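Long-range contacts in dual function macrocyclase-peptidase POPB (Galerina marginata, PDB 5N4B), which cleaves peptides on the C-terminal side of prolyl residues and carries out macrocyclization in the biosynthesis of the amanitin toxins: residues H20-Q25 against V34-Q39; N81-S86 against W98-G103; Q107-R112 against G129-D134; A606-F611 against D634-L639. The protein carries 1 engineered substitution. One frame throughout, in Å; residues are numbered along the deposited sequence.

Interaction 1 of 4, residues H20-Q25 against V34-Q39; sequences HVDTYQ and VPDPYQ
Backbone bonds set the antiparallel register: D22 and V34 form a hydrogen-bonded pair, with D22 N to V34 O at 3.0 Å, and D36 N continues the ladder to H20 O in an almost straight bond (2.8 Å, 176°). The tight part lies on the side where H20, D22, V34 and D36 gather. With its CG anti to the backbone N (chi1 -172°), H20 lays its ring alongside the D36 side chain, and Q39 CG sits 4.2 Å from the ring centroid, nearly on the ring normal, in a CH-pi contact. The ring's NE2 donates to D22 OD1 at 2.7 Å, meeting the carboxylate from above its plane, so the imidazole is fixed in rotation. The D22 and D36 carboxylates stand close, OD2 to OD2 4.2 Å; water 1 donates to both, and a salt bridge from D36 to K672 would further ease their repulsion. The Y24 and V34 side chains cross obliquely, Y24 CD1 3.5 Å from V34 CG2, and the Y24 ring goes on to meet that of F633. The other side is loose: V21 and P35, a non-hydrogen-bonded pair, are exposed and touch lightly, V21 CG2 resting 4.1 Å from P35 CA. Strands 21-26 and 30-35 thus make a two-stranded antiparallel beta hairpin near the N-terminus, one side lying against residues of the alpha/beta-hydrolase domain, the other facing solvent.

Interaction 2 of 4, residues N81-S86 against W98-G103; sequences NYAKFS and WFYNRG
K84 NZ is gripped by two carbonyls, Y82 O at 2.9 Å and G103 O at 3.0 Å, the latter on a lone pair, while the Y82 ring lies beneath it with the nitrogen over its centre. The lysine reaches this spot by bending at chi3 and chi4 (-88° and -80°), so the ammonium curls back along its own strand and ties both chain segments together. The backbone angles of G103 are those of glycine, and its CA lies 4.1 Å from N81 OD1. The G103 amide is held in turn by N101 OD1, at 2.9 Å, in an Asx turn at the end of strand 96-101. Between these ends K84 and N101 form a hydrogen-bonded antiparallel pair, N101 N to K84 O 2.8 Å and nearly straight. S86 breaks the plain ladder: its N binds F99 O, but F99 N goes to the side-chain OG at 2.9 Å instead of a carbonyl; chi1 of 73° places OG between the backbone N and the carbonyl carbon, where F99 N meets it. On the face that carries F85 and Y100, the Y100 ring reaches back to A83, Y100 CE1 3.9 Å from A83 CB. Strands 84-90 and 96-101 are the first two of a four-stranded propeller blade: F85 makes a cation-pi contact with R447 of the last blade, K84 and N101 pack on the bound peptide, W98 and Y100 continue the ladder to strand 109-113, and helix 125-128 touches both their side chains.

Interaction 3 of 4, residues Q107-R112 against G129-D134; sequences QSVLYR and GDVFFD
Y111 turns one face of its ring to V131 N, which stands above it toward the rim; G129 C approaches Y111 CD2 obliquely at 3.7 Å. V131 crosses obliquely and brings CG2 to 3.9 Å from Y111 CZ, while the phenol OH is bonded to D126. On the other side of the sheet L110 and F132 run side by side in the same direction; L110 CD2 comes in at the edge of the F132 ring, near its plane, 3.8 Å from F132 CD2. V109 CG1 meets V131 CG1 at 3.9 Å, and V109 CG2 lies against D134 OD1, which is hydrogen-bonded to N136. L110 O takes two amides, F132 N at 2.8 Å and F133 N at 3.0 Å, whereas L110 N returns a bond to F133 O. R112 and D130 restore regular pairing, R112 N pointing nearly along the D130 C=O axis at 2.8 Å. Their charged ends are not in direct contact: water 3 reaches D130 OD2 and the guanidinium NH2, and D130 has its salt bridge with K114. Two residues, F132 and F133, facing the single L110 make a classic beta bulge, here where outer strand 129-133 of a beta-propeller blade turns a corner.

Interaction 4 of 4, residues A606-F611 against D634-L639; sequences ADLLKF and DYIYPL
No backbone hydrogen bond joins the two segments: the irregular chain of 606-611 approaches the helical residues 634-639 no nearer than 6.7 Å between L608 CA and I636 CA, so side chains must fill the gap. I636 is the hub. Its CG2, anti to the backbone N, points at the loop and sits 3.3 Å from L608 O and 3.8 Å from L608 CB. That carbonyl is buried with no polar partner in the model. The two methyls of L609 divide between neighbours: L609 CD2 touches I636 CG2 at 4.1 Å, and L609 CD1 lies obliquely to the Y637 ring, 3.8 Å from Y637 CD1. Both segments belong to the alpha/beta-hydrolase domain, where the loop follows strand 598-602 of the central sheet; the L608 side chain is about 11 Å from that of A578, the engineered residue at the catalytic serine position. Farther along the helical chain, L608 CD1 makes a looser contact with L639 CD2 at 4.4 Å. Y637 stacks on F633, while L608 N is bonded to S640 OG.

Overall arrangement
Interactions 2 and 3 belong to one four-stranded propeller blade, joined through the neighbouring strands 96-101 and 109-113. Both are buried and rest on backbone ladders, one modified by a serine hydroxyl, the other by a bulge. Interactions 1 and 4 lie together across the chain's centre, about 50 Å between the centres of interactions 1 and 2. There the partly buried, polar, water-bridged hairpin of 20-25 and 34-39 meets the contact of 606-611 and 634-639, a buried one of apolar side chains without a hydrogen bond: Y24 packs on L609 and K610, V34 on Y637, joining the N-terminal segment to the hydrolase domain.

Interaction 1 of 4, residues H20-Q25 against V34-Q39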
# COMPACT_ATOMS: atom_id res chain seq x y z
N HIS A 20 31.49 6.28 16.85
CA HIS A 20 30.99 4.91 16.71
C HIS A 20 31.47 4.28 15.40
O HIS A 20 31.38 4.89 14.33
CB HIS A 20 29.47 4.91 16.73
CG HIS A 20 28.87 3.54 16.78
ND1 HIS A 20 28.49 2.93 17.95
CD2 HIS A 20 28.63 2.65 15.79
CE1 HIS A 20 28.04 1.72 17.68
NE2 HIS A 20 28.11 1.53 16.38
N VAL A 21 31.93 3.05 15.49
CA VAL A 21 32.34 2.27 14.33
C VAL A 21 31.73 0.89 14.48
O VAL A 21 31.80 0.29 15.56
CB VAL A 21 33.88 2.16 14.19
CG1 VAL A 21 34.25 1.26 12.99
CG2 VAL A 21 34.50 3.50 14.02
N ASP A 22 31.15 0.38 13.40
CA ASP A 22 30.69 -0.99 13.33
C ASP A 22 31.58 -1.72 12.34
O ASP A 22 31.96 -1.16 11.31
CB ASP A 22 29.26 -1.07 12.81
CG ASP A 22 28.27 -0.31 13.69
OD1 ASP A 22 28.14 -0.74 14.85
OD2 ASP A 22 27.61 0.63 13.17
N THR A 23 31.91 -2.97 12.66
CA THR A 23 32.76 -3.79 11.81
C THR A 23 31.94 -4.91 11.20
O THR A 23 31.23 -5.63 11.91
CB THR A 23 33.98 -4.32 12.58
OG1 THR A 23 34.76 -3.21 13.02
CG2 THR A 23 34.83 -5.22 11.68
N TYR A 24 31.99 -4.99 9.88
CA TYR A 24 31.29 -5.98 9.08
C TYR A 24 32.29 -6.93 8.45
O TYR A 24 33.48 -6.62 8.32
CB TYR A 24 30.46 -5.29 7.98
CG TYR A 24 29.33 -4.43 8.51
CD1 TYR A 24 29.57 -3.14 8.91
CD2 TYR A 24 28.05 -4.94 8.62
CE1 TYR A 24 28.54 -2.36 9.43
CE2 TYR A 24 27.01 -4.17 9.12
CZ TYR A 24 27.27 -2.90 9.53
OH TYR A 24 26.23 -2.16 10.03
N GLN A 25 31.80 -8.11 8.10
CA GLN A 25 32.58 -9.08 7.34
C GLN A 25 32.18 -9.06 5.87
O GLN A 25 31.00 -9.22 5.54
CB GLN A 25 32.40 -10.49 7.89
CG GLN A 25 32.77 -10.66 9.34
CD GLN A 25 34.19 -10.21 9.65
OE1 GLN A 25 34.44 -9.58 10.68
NE2 GLN A 25 35.13 -10.51 8.75
N VAL A 34 33.16 0.37 9.45
CA VAL A 34 32.20 1.31 8.89
C VAL A 34 31.88 2.32 9.98
O VAL A 34 31.12 2.04 10.90
CB VAL A 34 30.93 0.59 8.41
CG1 VAL A 34 29.91 1.60 7.86
CG2 VAL A 34 31.26 -0.45 7.34
N PRO A 35 32.44 3.53 9.90
CA PRO A 35 32.06 4.56 10.88
C PRO A 35 30.57 4.85 10.76
O PRO A 35 30.04 4.92 9.65
CB PRO A 35 32.87 5.77 10.45
CG PRO A 35 34.08 5.17 9.73
CD PRO A 35 33.48 4.01 8.97
N ASP A 36 29.92 5.07 11.91
CA ASP A 36 28.50 5.46 11.96
C ASP A 36 28.40 6.66 12.89
O ASP A 36 27.85 6.57 14.00
CB ASP A 36 27.61 4.30 12.39
CG ASP A 36 26.12 4.46 11.92
OD1 ASP A 36 25.89 4.98 10.80
OD2 ASP A 36 25.21 4.03 12.66
N PRO A 37 28.89 7.82 12.45
CA PRO A 37 28.94 9.00 13.33
C PRO A 37 27.59 9.51 13.72
O PRO A 37 27.49 10.32 14.65
CB PRO A 37 29.72 10.04 12.49
CG PRO A 37 29.57 9.57 11.09
CD PRO A 37 29.53 8.07 11.16
N TYR A 38 26.53 9.10 12.99
CA TYR A 38 25.17 9.52 13.30
C TYR A 38 24.35 8.38 13.92
O TYR A 38 23.11 8.42 13.90
CB TYR A 38 24.48 10.13 12.06
CG TYR A 38 25.33 11.27 11.49
CD1 TYR A 38 25.66 12.39 12.27
CD2 TYR A 38 25.83 11.21 10.19
CE1 TYR A 38 26.45 13.38 11.76
CE2 TYR A 38 26.62 12.20 9.69
CZ TYR A 38 26.94 13.28 10.45
OH TYR A 38 27.78 14.26 9.93
N GLN A 39 25.02 7.40 14.51
CA GLN A 39 24.30 6.33 15.21
C GLN A 39 23.34 6.90 16.24
O GLN A 39 22.27 6.33 16.47
CB GLN A 39 25.30 5.35 15.86
CG GLN A 39 24.60 4.19 16.60
CD GLN A 39 24.06 4.60 17.96
OE1 GLN A 39 24.67 5.42 18.66
NE2 GLN A 39 22.88 4.08 18.34
O HOH W 1 25.69 1.89 14.17

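Interaction 2 of 4, residues N81-S86 against W98-G103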
# COMPACT_ATOMS: atom_id res chain seq x y z
N ASN A 81 -11.92 18.33 -3.36
CA ASN A 81 -13.23 18.60 -2.75
C ASN A 81 -14.36 18.13 -3.67
O ASN A 81 -15.08 18.91 -4.29
CB ASN A 81 -13.34 20.08 -2.45
CG ASN A 81 -14.50 20.39 -1.54
OD1 ASN A 81 -15.06 19.51 -0.92
ND2 ASN A 81 -14.84 21.66 -1.44
N TYR A 82 -14.50 16.79 -3.70
CA TYR A 82 -15.60 16.16 -4.43
C TYR A 82 -16.01 14.90 -3.68
O TYR A 82 -15.18 14.26 -3.02
CB TYR A 82 -15.24 15.80 -5.90
CG TYR A 82 -14.07 14.88 -6.06
CD1 TYR A 82 -12.78 15.39 -6.22
CD2 TYR A 82 -14.23 13.50 -6.09
CE1 TYR A 82 -11.70 14.57 -6.39
CE2 TYR A 82 -13.11 12.67 -6.24
CZ TYR A 82 -11.87 13.20 -6.41
OH TYR A 82 -10.82 12.33 -6.59
N ALA A 83 -17.29 14.55 -3.78
CA ALA A 83 -17.82 13.39 -3.08
C ALA A 83 -17.18 12.11 -3.58
O ALA A 83 -16.91 11.94 -4.77
CB ALA A 83 -19.33 13.32 -3.34
N LYS A 84 -16.87 11.22 -2.64
CA LYS A 84 -16.23 9.93 -2.94
C LYS A 84 -17.01 8.81 -2.30
O LYS A 84 -17.65 8.99 -1.27
CB LYS A 84 -14.77 9.89 -2.49
CG LYS A 84 -13.96 10.89 -3.31
CD LYS A 84 -12.59 11.07 -2.78
CE LYS A 84 -12.50 12.14 -1.73
NZ LYS A 84 -12.44 13.48 -2.35
N PHE A 85 -16.97 7.63 -2.91
CA PHE A 85 -17.79 6.51 -2.47
C PHE A 85 -17.15 5.20 -2.91
O PHE A 85 -16.37 5.15 -3.85
CB PHE A 85 -19.23 6.59 -3.00
CG PHE A 85 -19.32 7.17 -4.35
CD1 PHE A 85 -18.97 6.44 -5.47
CD2 PHE A 85 -19.66 8.50 -4.47
CE1 PHE A 85 -19.00 7.09 -6.76
CE2 PHE A 85 -19.71 9.11 -5.72
CZ PHE A 85 -19.37 8.40 -6.83
N SER A 86 -17.48 4.15 -2.17
CA SER A 86 -17.04 2.80 -2.47
C SER A 86 -18.11 2.04 -3.21
O SER A 86 -19.25 2.47 -3.35
CB SER A 86 -16.71 2.04 -1.17
OG SER A 86 -17.92 1.68 -0.47
N TRP A 98 -22.11 0.99 2.18
CA TRP A 98 -21.03 1.54 1.37
C TRP A 98 -20.41 2.71 2.12
O TRP A 98 -21.05 3.35 2.97
CB TRP A 98 -21.55 2.02 -0.01
CG TRP A 98 -22.45 3.19 0.03
CD1 TRP A 98 -22.10 4.50 -0.17
CD2 TRP A 98 -23.86 3.19 0.30
NE1 TRP A 98 -23.21 5.32 -0.01
CE2 TRP A 98 -24.30 4.54 0.28
CE3 TRP A 98 -24.79 2.20 0.59
CZ2 TRP A 98 -25.63 4.90 0.48
CZ3 TRP A 98 -26.11 2.57 0.79
CH2 TRP A 98 -26.50 3.89 0.76
N PHE A 99 -19.16 3.02 1.78
CA PHE A 99 -18.49 4.19 2.34
C PHE A 99 -18.73 5.42 1.48
O PHE A 99 -18.79 5.35 0.25
CB PHE A 99 -16.97 3.95 2.48
CG PHE A 99 -16.62 3.02 3.58
CD1 PHE A 99 -16.51 3.47 4.88
CD2 PHE A 99 -16.40 1.68 3.30
CE1 PHE A 99 -16.19 2.60 5.89
CE2 PHE A 99 -16.05 0.82 4.32
CZ PHE A 99 -15.95 1.30 5.62
N TYR A 100 -18.87 6.55 2.16
CA TYR A 100 -19.16 7.84 1.55
C TYR A 100 -18.37 8.92 2.25
O TYR A 100 -18.36 8.97 3.48
CB TYR A 100 -20.67 8.18 1.62
CG TYR A 100 -21.06 9.56 1.12
CD1 TYR A 100 -20.83 9.93 -0.20
CD2 TYR A 100 -21.57 10.50 1.96
CE1 TYR A 100 -21.15 11.19 -0.65
CE2 TYR A 100 -21.91 11.77 1.51
CZ TYR A 100 -21.67 12.07 0.20
OH TYR A 100 -22.02 13.35 -0.20
N ASN A 101 -17.67 9.76 1.47
CA ASN A 101 -16.93 10.93 1.97
C ASN A 101 -17.54 12.15 1.28
O ASN A 101 -17.62 12.20 0.06
CB ASN A 101 -15.46 10.78 1.61
CG ASN A 101 -14.58 11.73 2.37
OD1 ASN A 101 -14.83 12.94 2.38
ND2 ASN A 101 -13.56 11.21 3.05
N ARG A 102 -17.95 13.13 2.08
CA ARG A 102 -18.52 14.35 1.54
C ARG A 102 -17.54 15.11 0.66
O ARG A 102 -17.98 15.92 -0.17
CB ARG A 102 -19.04 15.25 2.67
CG ARG A 102 -20.23 14.66 3.40
CD ARG A 102 -20.48 15.31 4.80
NE ARG A 102 -20.79 16.74 4.72
CZ ARG A 102 -22.02 17.22 4.60
NH1 ARG A 102 -23.09 16.44 4.55
NH2 ARG A 102 -22.20 18.54 4.57
N GLY A 103 -16.24 14.91 0.86
CA GLY A 103 -15.21 15.48 0.00
C GLY A 103 -13.85 15.57 0.68
O GLY A 103 -12.85 15.11 0.13
O HOH W 2 -17.27 17.93 -1.86

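Interaction 3 of 4, residues Q107-R112 against G129-D134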
# COMPACT_ATOMS: atom_id res chain seq x y z
N GLN A 107 -11.90 10.67 7.52
CA GLN A 107 -12.28 9.27 7.41
C GLN A 107 -13.66 9.21 6.75
O GLN A 107 -14.55 9.99 7.10
CB GLN A 107 -12.32 8.52 8.76
CG GLN A 107 -11.01 8.53 9.55
CD GLN A 107 -11.09 7.76 10.85
OE1 GLN A 107 -11.08 6.53 10.84
NE2 GLN A 107 -11.16 8.48 11.93
N SER A 108 -13.81 8.31 5.82
CA SER A 108 -15.08 8.12 5.16
C SER A 108 -16.04 7.38 6.09
O SER A 108 -15.63 6.69 7.02
CB SER A 108 -14.91 7.36 3.85
OG SER A 108 -14.05 8.14 3.03
N VAL A 109 -17.33 7.54 5.82
CA VAL A 109 -18.40 7.10 6.70
C VAL A 109 -19.16 5.94 6.06
O VAL A 109 -19.49 5.99 4.88
CB VAL A 109 -19.36 8.26 7.00
CG1 VAL A 109 -20.50 7.83 7.87
CG2 VAL A 109 -18.54 9.39 7.66
N LEU A 110 -19.44 4.91 6.86
CA LEU A 110 -20.15 3.74 6.38
C LEU A 110 -21.65 3.99 6.48
O LEU A 110 -22.20 4.16 7.57
CB LEU A 110 -19.74 2.51 7.19
CG LEU A 110 -20.16 1.12 6.75
CD1 LEU A 110 -19.84 0.89 5.26
CD2 LEU A 110 -19.49 0.06 7.63
N TYR A 111 -22.31 3.94 5.34
CA TYR A 111 -23.74 4.14 5.18
C TYR A 111 -24.46 2.82 4.96
O TYR A 111 -23.88 1.87 4.44
CB TYR A 111 -24.01 5.03 3.95
CG TYR A 111 -24.03 6.52 4.25
CD1 TYR A 111 -22.94 7.16 4.76
CD2 TYR A 111 -25.15 7.25 4.07
CE1 TYR A 111 -22.96 8.52 5.09
CE2 TYR A 111 -25.17 8.62 4.37
CZ TYR A 111 -24.07 9.22 4.90
OH TYR A 111 -24.13 10.57 5.24
N ARG A 112 -25.68 2.85 5.37
CA ARG A 112 -26.68 1.66 5.10
C ARG A 112 -27.95 2.12 4.41
O ARG A 112 -28.53 3.15 4.68
CB ARG A 112 -27.19 1.28 6.51
CG ARG A 112 -28.27 0.18 6.56
CD ARG A 112 -28.72 -0.17 8.00
NE ARG A 112 -29.76 -1.23 8.00
CZ ARG A 112 -31.09 -1.04 7.86
NH1 ARG A 112 -31.95 -2.05 7.99
NH2 ARG A 112 -31.55 0.17 7.60
N GLY A 129 -29.50 6.52 1.93
CA GLY A 129 -28.87 5.83 3.04
C GLY A 129 -28.81 6.68 4.28
O GLY A 129 -29.08 7.89 4.25
N ASP A 130 -28.59 6.00 5.39
CA ASP A 130 -28.37 6.64 6.68
C ASP A 130 -27.00 6.20 7.19
O ASP A 130 -26.46 5.16 6.80
CB ASP A 130 -29.39 6.18 7.77
CG ASP A 130 -30.87 6.26 7.34
OD1 ASP A 130 -31.28 7.34 6.94
OD2 ASP A 130 -31.59 5.21 7.41
N VAL A 131 -26.40 6.97 8.09
CA VAL A 131 -25.13 6.59 8.69
C VAL A 131 -25.33 5.32 9.48
O VAL A 131 -26.24 5.21 10.31
CB VAL A 131 -24.60 7.72 9.59
CG1 VAL A 131 -23.39 7.27 10.39
CG2 VAL A 131 -24.30 8.98 8.78
N PHE A 132 -24.42 4.36 9.28
CA PHE A 132 -24.27 3.20 10.15
C PHE A 132 -23.05 3.33 11.05
O PHE A 132 -23.15 3.11 12.27
CB PHE A 132 -24.23 1.85 9.37
CG PHE A 132 -23.73 0.74 10.18
CD1 PHE A 132 -24.38 0.39 11.34
CD2 PHE A 132 -22.54 0.08 9.90
CE1 PHE A 132 -23.88 -0.56 12.16
CE2 PHE A 132 -22.05 -0.85 10.71
CZ PHE A 132 -22.69 -1.21 11.84
N PHE A 133 -21.90 3.71 10.51
CA PHE A 133 -20.69 3.73 11.31
C PHE A 133 -19.82 4.88 10.85
O PHE A 133 -19.29 4.85 9.72
CB PHE A 133 -19.93 2.39 11.24
CG PHE A 133 -18.74 2.32 12.13
CD1 PHE A 133 -18.90 1.97 13.46
CD2 PHE A 133 -17.48 2.62 11.69
CE1 PHE A 133 -17.83 1.88 14.34
CE2 PHE A 133 -16.39 2.53 12.61
CZ PHE A 133 -16.62 2.19 13.92
N ASP A 134 -19.68 5.89 11.70
CA ASP A 134 -18.88 7.08 11.41
C ASP A 134 -17.58 7.00 12.20
O ASP A 134 -17.57 7.29 13.41
CB ASP A 134 -19.65 8.35 11.76
CG ASP A 134 -18.89 9.61 11.43
OD1 ASP A 134 -17.69 9.49 11.10
OD2 ASP A 134 -19.49 10.71 11.50
O HOH W 3 -30.23 3.00 7.01

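Interaction 4 of 4, residues A606-F611 against D634-L639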
# COMPACT_ATOMS: atom_id res chain seq x y z
N ALA A 606 17.27 3.91 4.06
CA ALA A 606 18.52 4.49 3.57
C ALA A 606 19.77 3.87 4.18
O ALA A 606 20.85 3.93 3.55
CB ALA A 606 18.56 6.00 3.79
N ASP A 607 19.66 3.30 5.38
CA ASP A 607 20.78 2.60 6.01
C ASP A 607 20.54 1.12 5.71
O ASP A 607 19.83 0.42 6.42
CB ASP A 607 20.86 2.90 7.49
CG ASP A 607 22.02 2.20 8.15
OD1 ASP A 607 22.57 1.24 7.57
OD2 ASP A 607 22.39 2.61 9.28
N LEU A 608 21.11 0.65 4.60
CA LEU A 608 20.90 -0.74 4.20
C LEU A 608 21.84 -1.71 4.93
O LEU A 608 21.74 -2.93 4.71
CB LEU A 608 21.07 -0.93 2.70
CG LEU A 608 19.96 -0.54 1.78
CD1 LEU A 608 20.33 -0.96 0.36
CD2 LEU A 608 18.64 -1.19 2.16
N LEU A 609 22.73 -1.21 5.80
CA LEU A 609 23.51 -2.09 6.66
C LEU A 609 22.81 -2.42 7.96
O LEU A 609 23.12 -3.46 8.55
CB LEU A 609 24.90 -1.53 6.95
CG LEU A 609 25.80 -1.35 5.74
CD1 LEU A 609 27.13 -0.80 6.16
CD2 LEU A 609 25.96 -2.63 4.99
N LYS A 610 21.85 -1.61 8.40
CA LYS A 610 21.20 -1.82 9.70
C LYS A 610 19.68 -1.94 9.62
O LYS A 610 19.03 -2.05 10.66
CB LYS A 610 21.59 -0.69 10.69
CG LYS A 610 23.10 -0.59 11.03
CD LYS A 610 23.41 0.45 12.18
CE LYS A 610 22.86 0.02 13.52
NZ LYS A 610 23.29 0.93 14.65
N PHE A 611 19.09 -1.98 8.43
CA PHE A 611 17.64 -1.97 8.32
C PHE A 611 17.00 -3.13 9.07
O PHE A 611 15.87 -3.02 9.55
CB PHE A 611 17.20 -2.02 6.84
CG PHE A 611 17.49 -3.37 6.16
CD1 PHE A 611 16.60 -4.41 6.26
CD2 PHE A 611 18.67 -3.59 5.48
CE1 PHE A 611 16.86 -5.66 5.71
CE2 PHE A 611 18.95 -4.83 4.95
CZ PHE A 611 18.03 -5.87 5.03
N ASP A 634 28.61 -7.73 0.45
CA ASP A 634 29.38 -7.23 -0.67
C ASP A 634 28.55 -6.59 -1.77
O ASP A 634 29.06 -5.74 -2.51
CB ASP A 634 30.28 -8.31 -1.25
CG ASP A 634 31.49 -8.56 -0.41
OD1 ASP A 634 31.82 -7.83 0.56
OD2 ASP A 634 32.16 -9.55 -0.74
N TYR A 635 27.29 -6.98 -1.96
CA TYR A 635 26.43 -6.27 -2.90
C TYR A 635 25.55 -5.22 -2.24
O TYR A 635 25.11 -4.29 -2.92
CB TYR A 635 25.62 -7.23 -3.77
CG TYR A 635 24.65 -8.17 -3.10
CD1 TYR A 635 23.46 -7.73 -2.55
CD2 TYR A 635 24.88 -9.53 -3.10
CE1 TYR A 635 22.57 -8.62 -1.96
CE2 TYR A 635 23.97 -10.43 -2.56
CZ TYR A 635 22.79 -9.97 -1.99
OH TYR A 635 21.87 -10.85 -1.43
N ILE A 636 25.33 -5.32 -0.93
CA ILE A 636 24.54 -4.32 -0.20
C ILE A 636 25.32 -3.03 0.04
O ILE A 636 24.82 -1.92 -0.17
CB ILE A 636 24.05 -4.90 1.14
CG1 ILE A 636 23.09 -6.04 0.91
CG2 ILE A 636 23.38 -3.82 1.99
CD1 ILE A 636 22.84 -6.91 2.19
N TYR A 637 26.53 -3.17 0.56
CA TYR A 637 27.31 -1.99 0.95
C TYR A 637 27.48 -0.98 -0.15
O TYR A 637 27.32 0.22 0.12
CB TYR A 637 28.65 -2.49 1.50
CG TYR A 637 29.56 -1.46 2.11
CD1 TYR A 637 29.10 -0.49 2.97
CD2 TYR A 637 30.94 -1.53 1.87
CE1 TYR A 637 29.96 0.42 3.57
CE2 TYR A 637 31.81 -0.60 2.49
CZ TYR A 637 31.29 0.36 3.32
OH TYR A 637 32.12 1.27 3.94
N PRO A 638 27.77 -1.36 -1.40
CA PRO A 638 27.91 -0.34 -2.46
C PRO A 638 26.60 0.32 -2.88
O PRO A 638 26.66 1.30 -3.62
CB PRO A 638 28.52 -1.11 -3.64
CG PRO A 638 28.85 -2.46 -3.10
CD PRO A 638 28.14 -2.71 -1.85
N LEU A 639 25.46 -0.22 -2.48
CA LEU A 639 24.17 0.36 -2.79
C LEU A 639 23.60 1.20 -1.66
O LEU A 639 22.69 2.01 -1.90
CB LEU A 639 23.19 -0.78 -3.09
CG LEU A 639 21.90 -0.43 -3.79
CD1 LEU A 639 22.25 0.16 -5.17
CD2 LEU A 639 21.10 -1.73 -3.94